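Local coordinates for hypothetical protein VPA1032 (Vibrio parahaemolyticus, PDB 1ZBP) that is of unknown function but belongs to the ImpE family, whose relatives are linked to type VI secretion systems, at residues Ala181-Leu184 against Leu185-Val188. Numbering follows the deposited sequence.
Sequences ATSL and LESV
Glu186 sets CG anti to its carbonyl carbon (chi1 -66°) and stays extended beyond it (chi2 -166°), which carries the carboxylate oxygen Glu186 OE1 back over the chain to Thr182, whose first torsion, placing OG1 between its own backbone N and carbonyl carbon, turns that hydroxyl toward OE1. Two donors grip this oxygen: Thr182 N reaches Glu186 OE1 at 3.0 Å, nearly straight at 161°, on the anti side and somewhat tilted from the carboxylate plane. The hydroxyl Thr182 OG1 donates to Glu186 OE1 at 2.9 Å, from well above the plane but on the same face as the amide, and together the pair should restrict rotation of the carboxylate. Further along, Glu186 N donates to Ser183 OG (3.1 Å), though the hydroxyl sits implausibly near the glutamate chain in the model, and the bond is to be read with caution. These bonds lie within the connection between strands 173-178 and 189-196, antiparallel neighbours in the large sheet, so 181-188 forms most of a long hairpin loop. Residues 185-187 have helical backbone angles, and the three-residue spacing of the bond from Val188 N to Leu185 O (2.9 Å) resembles a 3-10 turn. Ala181 CB lies against the Glu186 carbonyl in van der Waals contact, 3.7 Å from Glu186 O; separately, Glu186 O accepts a hydrogen bond from Arg190 NE. Ser183, Leu184 and Leu185 touch Glu39 of helix 31-44, linking the hairpin to the N-terminal helices.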
# COMPACT_ATOMS: atom_id res chain seq x y z
N ALA A 181 2.40 -6.37 12.47
CA ALA A 181 1.12 -6.95 12.08
C ALA A 181 0.59 -7.83 13.19
O ALA A 181 1.32 -8.63 13.78
CB ALA A 181 1.28 -7.76 10.81
N THR A 182 -0.69 -7.68 13.48
CA THR A 182 -1.31 -8.47 14.53
C THR A 182 -2.46 -9.25 13.95
O THR A 182 -3.37 -9.66 14.65
CB THR A 182 -1.79 -7.56 15.67
OG1 THR A 182 -2.80 -6.67 15.18
CG2 THR A 182 -0.61 -6.73 16.20
N SER A 183 -2.39 -9.48 12.64
CA SER A 183 -3.42 -10.21 11.93
C SER A 183 -2.87 -10.52 10.55
O SER A 183 -1.93 -9.88 10.12
CB SER A 183 -4.66 -9.34 11.78
OG SER A 183 -4.46 -8.41 10.71
N LEU A 184 -3.49 -11.49 9.88
CA LEU A 184 -3.07 -11.91 8.54
C LEU A 184 -3.02 -10.74 7.55
O LEU A 184 -1.97 -10.43 6.98
CB LEU A 184 -4.05 -12.98 8.01
CG LEU A 184 -4.45 -14.15 8.93
CD1 LEU A 184 -5.73 -14.78 8.42
CD2 LEU A 184 -3.32 -15.19 9.00
N LEU A 185 -4.17 -10.11 7.32
CA LEU A 185 -4.26 -9.00 6.38
C LEU A 185 -3.31 -7.85 6.74
O LEU A 185 -2.67 -7.26 5.86
CB LEU A 185 -5.70 -8.48 6.33
CG LEU A 185 -5.99 -7.27 5.44
CD1 LEU A 185 -5.39 -7.47 4.05
CD2 LEU A 185 -7.49 -7.08 5.35
N GLU A 186 -3.21 -7.54 8.03
CA GLU A 186 -2.32 -6.46 8.44
C GLU A 186 -0.87 -6.67 8.01
O GLU A 186 -0.06 -5.75 8.07
CB GLU A 186 -2.39 -6.26 9.96
CG GLU A 186 -3.73 -5.75 10.47
CD GLU A 186 -3.65 -5.26 11.90
OE1 GLU A 186 -2.61 -5.52 12.54
OE2 GLU A 186 -4.60 -4.63 12.40
N SER A 187 -0.53 -7.88 7.56
CA SER A 187 0.84 -8.14 7.11
C SER A 187 1.14 -7.32 5.85
O SER A 187 2.28 -6.86 5.68
CB SER A 187 1.05 -9.64 6.85
OG SER A 187 0.14 -10.14 5.89
N VAL A 188 0.14 -7.11 4.99
CA VAL A 188 0.32 -6.30 3.77
C VAL A 188 -0.36 -4.91 3.85
O VAL A 188 -0.04 -4.03 3.06
CB VAL A 188 -0.15 -7.05 2.47
CG1 VAL A 188 0.78 -8.23 2.19
CG2 VAL A 188 -1.57 -7.52 2.60